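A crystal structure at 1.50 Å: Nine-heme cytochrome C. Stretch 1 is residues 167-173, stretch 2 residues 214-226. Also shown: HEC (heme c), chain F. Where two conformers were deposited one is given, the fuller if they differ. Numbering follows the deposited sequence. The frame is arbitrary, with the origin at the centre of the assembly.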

ATOM      1  N   LYS A 167      13.639   8.228   4.090  1.00 23.32           N
ATOM      2  CA  LYS A 167      13.792   8.765   2.749  1.00 29.01           C
ATOM      3  C   LYS A 167      12.753   8.083   1.848  1.00 27.22           C
ATOM      4  O   LYS A 167      12.505   6.902   2.017  1.00 34.35           O
ATOM      5  CB  LYS A 167      15.217   8.537   2.238  1.00 34.63           C
ATOM      6  CG  LYS A 167      16.223   9.503   2.834  1.00 42.50           C
ATOM      7  CD  LYS A 167      17.606   9.421   2.222  1.00 54.40           C
ATOM      8  CE  LYS A 167      17.689   8.570   0.962  1.00 60.45           C
ATOM      9  NZ  LYS A 167      17.310   9.332  -0.278  1.00 60.16           N
ATOM     10  N   THR A 168      12.148   8.873   0.984  1.00 27.39           N
ATOM     11  CA  THR A 168      11.178   8.388   0.026  1.00 32.18           C
ATOM     12  C   THR A 168      11.896   8.020  -1.275  1.00 26.52           C
ATOM     13  O   THR A 168      12.801   8.753  -1.662  1.00 26.99           O
ATOM     14  CB  THR A 168      10.144   9.484  -0.266  1.00 36.34           C
ATOM     15  OG1 THR A 168       9.682   9.896   1.019  1.00 47.10           O
ATOM     16  CG2 THR A 168       8.988   8.947  -1.081  1.00 50.73           C
ATOM     17  N   VAL A 169      11.493   6.911  -1.858  1.00 21.47           N
ATOM     18  CA  VAL A 169      12.145   6.472  -3.100  1.00 26.39           C
ATOM     19  C   VAL A 169      11.533   7.224  -4.265  1.00 24.59           C
ATOM     20  O   VAL A 169      10.310   7.264  -4.322  1.00 28.48           O
ATOM     21  CB  VAL A 169      11.984   4.950  -3.250  1.00 28.78           C
ATOM     22  CG1 VAL A 169      12.688   4.370  -4.468  1.00 30.06           C
ATOM     23  CG2 VAL A 169      12.509   4.281  -1.982  1.00 26.73           C
ATOM     24  N   GLU A 170      12.323   7.812  -5.132  1.00 24.97           N
ATOM     25  CA  GLU A 170      11.822   8.578  -6.272  1.00 26.49           C
ATOM     26  C   GLU A 170      11.394   7.612  -7.373  1.00 19.73           C
ATOM     27  O   GLU A 170      12.177   6.758  -7.716  1.00 21.16           O
ATOM     28  CB  GLU A 170      12.891   9.540  -6.811  1.00 32.00           C
ATOM     29  CG  GLU A 170      12.747  10.976  -6.340  1.00 47.42           C
ATOM     30  CD  GLU A 170      11.283  11.319  -6.117  1.00 57.59           C
ATOM     31  OE1 GLU A 170      10.800  11.106  -4.984  1.00 71.46           O
ATOM     32  OE2 GLU A 170      10.605  11.785  -7.058  1.00 76.78           O
ATOM     33  N   PRO A 171      10.199   7.714  -7.909  1.00 22.08           N
ATOM     34  CA  PRO A 171       9.798   6.841  -9.023  1.00 20.04           C
ATOM     35  C   PRO A 171      10.586   7.195 -10.277  1.00 18.89           C
ATOM     36  O   PRO A 171      10.970   8.344 -10.503  1.00 22.66           O
ATOM     37  CB  PRO A 171       8.336   7.202  -9.240  1.00 23.43           C
ATOM     38  CG  PRO A 171       8.220   8.587  -8.703  1.00 28.24           C
ATOM     39  CD  PRO A 171       9.137   8.629  -7.501  1.00 26.77           C
ATOM     40  N   VAL A 172      10.879   6.193 -11.097  1.00 16.80           N
ATOM     41  CA  VAL A 172      11.618   6.529 -12.306  1.00 16.54           C
ATOM     42  C   VAL A 172      10.741   7.432 -13.139  1.00 16.35           C
ATOM     43  O   VAL A 172       9.535   7.460 -13.164  1.00 15.85           O
ATOM     44  CB  VAL A 172      12.004   5.320 -13.169  1.00 22.13           C
ATOM     45  CG1 VAL A 172      13.023   4.410 -12.508  1.00 35.35           C
ATOM     46  CG2 VAL A 172      10.767   4.502 -13.520  1.00 20.02           C
ATOM     47  N   SER A 173      11.480   8.230 -13.931  1.00 19.77           N
ATOM     48  CA  SER A 173      10.825   9.139 -14.873  1.00 17.56           C
ATOM     49  C   SER A 173      10.111   8.416 -15.990  1.00 12.73           C
ATOM     50  O   SER A 173      10.702   7.473 -16.522  1.00 16.38           O
ATOM     51  CB  SER A 173      11.984   9.977 -15.430  1.00 18.92           C
ATOM     52  OG  SER A 173      11.501  10.991 -16.256  1.00 25.27           O
ATOM     53  N   ALA A 214       1.044   7.009  -0.564  1.00 14.38           N
ATOM     54  CA  ALA A 214       1.569   6.446  -1.808  1.00 14.00           C
ATOM     55  C   ALA A 214       3.072   6.482  -1.809  1.00 13.54           C
ATOM     56  O   ALA A 214       3.741   5.492  -2.147  1.00 14.66           O
ATOM     57  CB  ALA A 214       0.995   7.206  -2.997  1.00 13.57           C
ATOM     58  N   GLN A 215       3.658   7.625  -1.456  1.00 15.34           N
ATOM     59  CA  GLN A 215       5.109   7.765  -1.474  1.00 15.98           C
ATOM     60  C   GLN A 215       5.839   6.727  -0.647  1.00 15.71           C
ATOM     61  O   GLN A 215       6.890   6.195  -0.983  1.00 16.51           O
ATOM     62  CB  GLN A 215       5.502   9.160  -0.936  1.00 19.36           C
ATOM     63  CG  GLN A 215       5.280  10.284  -1.947  1.00 22.40           C
ATOM     64  CD  GLN A 215       5.491  11.640  -1.264  1.00 25.52           C
ATOM     65  OE1 GLN A 215       5.585  11.778  -0.048  1.00 34.06           O
ATOM     66  NE2 GLN A 215       5.509  12.684  -2.064  1.00 38.75           N
ATOM     67  N   ALA A 216       5.294   6.396   0.540  1.00 14.02           N
ATOM     68  CA  ALA A 216       5.868   5.418   1.422  1.00 13.81           C
ATOM     69  C   ALA A 216       5.833   3.995   0.906  1.00 11.12           C
ATOM     70  O   ALA A 216       6.803   3.270   1.063  1.00 14.52           O
ATOM     71  CB  ALA A 216       5.110   5.403   2.765  1.00 14.75           C
ATOM     72  N   PHE A 217       4.708   3.603   0.305  1.00 13.65           N
ATOM     73  CA  PHE A 217       4.534   2.202  -0.113  1.00 13.73           C
ATOM     74  C   PHE A 217       5.007   1.967  -1.550  1.00 14.84           C
ATOM     75  O   PHE A 217       5.330   0.821  -1.871  1.00 15.76           O
ATOM     76  CB  PHE A 217       3.083   1.743   0.078  1.00 14.28           C
ATOM     77  CG  PHE A 217       2.833   1.473   1.569  1.00 14.33           C
ATOM     78  CD1 PHE A 217       2.360   2.450   2.408  1.00 15.62           C
ATOM     79  CD2 PHE A 217       3.120   0.221   2.052  1.00 16.36           C
ATOM     80  CE1 PHE A 217       2.188   2.133   3.765  1.00 16.49           C
ATOM     81  CE2 PHE A 217       2.912  -0.102   3.372  1.00 15.73           C
ATOM     82  CZ  PHE A 217       2.412   0.857   4.216  1.00 13.77           C
ATOM     83  N   HIS A 218       5.088   3.016  -2.348  1.00 14.49           N
ATOM     84  CA  HIS A 218       5.638   2.909  -3.725  1.00 12.98           C
ATOM     85  C   HIS A 218       7.136   3.043  -3.588  1.00 13.63           C
ATOM     86  O   HIS A 218       7.721   4.095  -3.865  1.00 16.72           O
ATOM     87  CB  HIS A 218       5.027   3.986  -4.591  1.00 13.07           C
ATOM     88  CG  HIS A 218       3.548   3.914  -4.781  1.00 12.89           C
ATOM     89  ND1 HIS A 218       2.842   4.966  -5.278  1.00 13.62           N
ATOM     90  CD2 HIS A 218       2.600   2.973  -4.554  1.00 11.71           C
ATOM     91  CE1 HIS A 218       1.550   4.680  -5.369  1.00 15.14           C
ATOM     92  NE2 HIS A 218       1.388   3.442  -4.913  1.00 13.03           N
ATOM     93  N   ASN A 219       7.739   1.979  -3.085  1.00 14.94           N
ATOM     94  CA  ASN A 219       9.065   2.154  -2.498  1.00 14.84           C
ATOM     95  C   ASN A 219      10.190   1.481  -3.271  1.00 16.35           C
ATOM     96  O   ASN A 219      11.237   1.198  -2.685  1.00 16.27           O
ATOM     97  CB  ASN A 219       9.025   1.662  -1.048  1.00 16.76           C
ATOM     98  CG  ASN A 219       8.484   0.258  -0.926  1.00 18.14           C
ATOM     99  OD1 ASN A 219       8.539  -0.589  -1.824  1.00 18.28           O
ATOM    100  ND2 ASN A 219       7.895  -0.016   0.239  1.00 20.38           N
ATOM    101  N   LYS A 220      10.027   1.207  -4.555  1.00 14.04           N
ATOM    102  CA  LYS A 220      11.099   0.780  -5.459  1.00 15.07           C
ATOM    103  C   LYS A 220      11.000   1.708  -6.669  1.00 14.82           C
ATOM    104  O   LYS A 220       9.894   2.093  -7.031  1.00 14.35           O
ATOM    105  CB  LYS A 220      10.993  -0.662  -5.886  1.00 14.66           C
ATOM    106  CG  LYS A 220      11.026  -1.709  -4.806  1.00 18.77           C
ATOM    107  CD  LYS A 220      12.390  -1.968  -4.245  1.00 25.71           C
ATOM    108  CE  LYS A 220      12.445  -3.161  -3.304  0.57 25.81           C
ATOM    109  NZ  LYS A 220      13.263  -2.849  -2.095  0.57 32.34           N
ATOM    110  N   PRO A 221      12.092   2.141  -7.271  1.00 16.04           N
ATOM    111  CA  PRO A 221      11.966   3.157  -8.331  1.00 17.55           C
ATOM    112  C   PRO A 221      11.078   2.723  -9.497  1.00 15.22           C
ATOM    113  O   PRO A 221      10.395   3.570 -10.093  1.00 15.46           O
ATOM    114  CB  PRO A 221      13.418   3.311  -8.796  1.00 20.97           C
ATOM    115  CG  PRO A 221      14.222   2.946  -7.592  1.00 24.61           C
ATOM    116  CD  PRO A 221      13.482   1.785  -6.979  1.00 22.11           C
ATOM    117  N   GLU A 222      11.073   1.467  -9.870  1.00 12.88           N
ATOM    118  CA  GLU A 222      10.250   1.014 -10.982  1.00 15.98           C
ATOM    119  C   GLU A 222       8.917   0.412 -10.571  1.00 15.18           C
ATOM    120  O   GLU A 222       8.209  -0.239 -11.366  1.00 15.38           O
ATOM    121  CB  GLU A 222      10.995  -0.063 -11.796  1.00 19.29           C
ATOM    122  CG  GLU A 222      12.468   0.303 -11.965  1.00 31.58           C
ATOM    123  CD  GLU A 222      13.321  -0.260 -10.829  1.00 42.56           C
ATOM    124  OE1 GLU A 222      12.907  -0.560  -9.668  1.00 28.05           O
ATOM    125  OE2 GLU A 222      14.536  -0.403 -11.130  1.00 62.36           O
ATOM    126  N   ILE A 223       8.477   0.600  -9.324  1.00 13.99           N
ATOM    127  CA  ILE A 223       7.295  -0.121  -8.870  1.00 13.17           C
ATOM    128  C   ILE A 223       6.026   0.223  -9.623  1.00 12.41           C
ATOM    129  O   ILE A 223       5.162  -0.647  -9.793  1.00 12.66           O
ATOM    130  CB  ILE A 223       7.097   0.087  -7.346  1.00 14.49           C
ATOM    131  CG1 ILE A 223       6.221  -1.018  -6.757  1.00 19.67           C
ATOM    132  CG2 ILE A 223       6.572   1.469  -7.038  1.00 18.22           C
ATOM    133  CD1 ILE A 223       6.203  -1.156  -5.258  1.00 28.50           C
ATOM    134  N   LEU A 224       5.860   1.467 -10.105  1.00 12.24           N
ATOM    135  CA  LEU A 224       4.595   1.796 -10.756  1.00 11.42           C
ATOM    136  C   LEU A 224       4.493   1.092 -12.107  1.00 13.63           C
ATOM    137  O   LEU A 224       3.363   0.931 -12.586  1.00 13.77           O
ATOM    138  CB  LEU A 224       4.407   3.299 -10.885  1.00 15.13           C
ATOM    139  CG  LEU A 224       4.431   4.078  -9.568  1.00 15.38           C
ATOM    140  CD1 LEU A 224       4.299   5.582  -9.895  1.00 14.97           C
ATOM    141  CD2 LEU A 224       3.352   3.592  -8.604  1.00 14.23           C
ATOM    142  N   CYS A 225       5.639   0.680 -12.644  1.00 13.21           N
ATOM    143  CA  CYS A 225       5.596  -0.099 -13.878  1.00 13.17           C
ATOM    144  C   CYS A 225       4.856  -1.416 -13.675  1.00 14.54           C
ATOM    145  O   CYS A 225       4.234  -1.955 -14.608  1.00 14.71           O
ATOM    146  CB  CYS A 225       6.992  -0.393 -14.407  1.00 14.08           C
ATOM    147  SG  CYS A 225       8.132   0.991 -14.491  1.00 14.39           S
ATOM    148  N   ALA A 226       4.925  -1.992 -12.477  1.00 13.01           N
ATOM    149  CA  ALA A 226       4.312  -3.251 -12.194  1.00 11.95           C
ATOM    150  C   ALA A 226       2.795  -3.175 -12.106  1.00 13.35           C
ATOM    151  O   ALA A 226       2.132  -4.213 -12.031  1.00 13.72           O
ATOM    152  CB  ALA A 226       4.865  -3.810 -10.868  1.00 15.67           C
TER
HETATM  153 FE   HEC F1297      -0.368   2.425  -4.985  1.00 12.55          FE
HETATM  154  CHA HEC F1297       1.254  -0.359  -3.728  1.00 11.54           C
HETATM  155  CHB HEC F1297      -1.227   3.329  -1.825  1.00 12.36           C
HETATM  156  CHC HEC F1297      -1.869   5.238  -6.178  1.00 12.24           C
HETATM  157  CHD HEC F1297       0.387   1.429  -8.153  1.00  9.47           C
HETATM  158  NA  HEC F1297      -0.053   1.651  -3.173  1.00 10.41           N
HETATM  159  C1A HEC F1297       0.585   0.481  -2.847  1.00 10.98           C
HETATM  160  C2A HEC F1297       0.451   0.196  -1.437  1.00 12.83           C
HETATM  161  C3A HEC F1297      -0.261   1.219  -0.894  1.00 13.08           C
HETATM  162  C4A HEC F1297      -0.543   2.147  -1.972  1.00 13.08           C
HETATM  163  CMA HEC F1297      -0.719   1.387   0.561  1.00 10.73           C
HETATM  164  CAA HEC F1297       1.006  -1.048  -0.755  1.00 12.98           C
HETATM  165  CBA HEC F1297       0.141  -2.301  -1.105  1.00 15.05           C
HETATM  166  CGA HEC F1297      -1.132  -2.305  -0.298  1.00 20.29           C
HETATM  167  O1A HEC F1297      -1.061  -2.179   0.943  1.00 20.75           O
HETATM  168  O2A HEC F1297      -2.241  -2.397  -0.857  1.00 24.67           O
HETATM  169  NB  HEC F1297      -1.351   3.971  -4.167  1.00 12.60           N
HETATM  170  C1B HEC F1297      -1.641   4.176  -2.831  1.00 12.01           C
HETATM  171  C2B HEC F1297      -2.440   5.356  -2.646  1.00 12.76           C
HETATM  172  C3B HEC F1297      -2.640   5.893  -3.864  1.00 13.03           C
HETATM  173  C4B HEC F1297      -1.938   5.028  -4.815  1.00 11.63           C
HETATM  174  CMB HEC F1297      -2.941   5.803  -1.246  1.00 13.57           C
HETATM  175  CAB HEC F1297      -3.437   7.139  -4.258  1.00 13.44           C
HETATM  176  CBB HEC F1297      -2.913   8.419  -3.591  1.00 12.76           C
HETATM  177  NC  HEC F1297      -0.705   3.155  -6.812  1.00 11.98           N
HETATM  178  C1C HEC F1297      -1.307   4.372  -7.084  1.00 12.06           C
HETATM  179  C2C HEC F1297      -1.267   4.614  -8.528  1.00 11.51           C
HETATM  180  C3C HEC F1297      -0.681   3.537  -9.085  1.00 13.78           C
HETATM  181  C4C HEC F1297      -0.285   2.628  -8.019  1.00 13.36           C
HETATM  182  CMC HEC F1297      -1.830   5.869  -9.209  1.00 13.76           C
HETATM  183  CAC HEC F1297      -0.494   3.232 -10.581  1.00 13.28           C
HETATM  184  CBC HEC F1297       0.376   4.268 -11.334  1.00 12.90           C
HETATM  185  ND  HEC F1297       0.550   0.830  -5.754  1.00 11.32           N
HETATM  186  C1D HEC F1297       0.802   0.616  -7.120  1.00 12.28           C
HETATM  187  C2D HEC F1297       1.578  -0.599  -7.272  1.00 11.60           C
HETATM  188  C3D HEC F1297       1.832  -1.097  -6.055  1.00 12.36           C
HETATM  189  C4D HEC F1297       1.198  -0.204  -5.111  1.00 10.65           C
HETATM  190  CMD HEC F1297       2.022  -1.144  -8.636  1.00 13.59           C
HETATM  191  CAD HEC F1297       2.670  -2.325  -5.658  1.00 14.79           C
HETATM  192  CBD HEC F1297       1.791  -3.512  -5.166  1.00 22.36           C
HETATM  193  CGD HEC F1297       2.700  -4.522  -4.414  1.00 30.98           C
HETATM  194  O1D HEC F1297       3.454  -5.215  -5.096  1.00 32.58           O
HETATM  195  O2D HEC F1297       2.665  -4.604  -3.168  1.00 52.80           O
HETATM  196  O   HOH W   1       9.482   5.239  -0.766  1.00 20.94           O
HETATM  197  O   HOH W   2       7.859   7.226  -3.477  1.00 28.23           O

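Two irregular segments can be joined by a single direct hydrogen bond, bridging water and well-placed apolar groups, and this nine-heme cytochrome offers a compact example. Residues 167-173 run extended, without forming a strand. The partner stretch leaves its helix at His218 and then folds through a type I turn from Lys220 to Ile223, closed by Ile223 N to Lys220 O at 3.1 Å. The backbones converge along the way: CA atoms lie 6.2 Å apart at Thr168 and Ala216, 5.3 Å at Val169 and Asn219, and 4.3 Å at Pro171 and Pro221.

At this narrow end Val172 N donates to Pro221 O at 2.8 Å and 164°, the one direct hydrogen bond across the contact. The same oxygen receives a CA-H...O contact from Pro171 CA at 3.5 Å; proline, lacking an amide proton, still offers its CA. Where the chains stand farther apart, water fills in. Water 1 accepts from Val169 N and donates to Gln215 O, both at 2.8 Å, so a carbonyl near the helix end is linked to the extended chain.

The side chains pack around this frame; the two stretches bury 450 Å² between them, both sides summed. Val169 points toward the partner in the t rotamer, with CG1 3.7 Å from Pro221 CD and CG2 3.4 Å from Asn219 O. Val172 sets CG1 3.9 Å from Pro221 CB, so two compact branched residues pack against one proline ring. Thr168 lays its methyl CG2 3.5 Å from Gln215 CB, whereas Glu170 points away and stays exposed, as suits a charged residue.

Behind the contact, His218 has its CA-to-CB bond sideways to stretch 1, and its ring reaches to the heme, where NE2 binds FE at 2.0 Å. Leu224 reaches both ways: CD1 lies 4.4 Å from Pro171 CB, and CD2 3.7 Å from heme CHD.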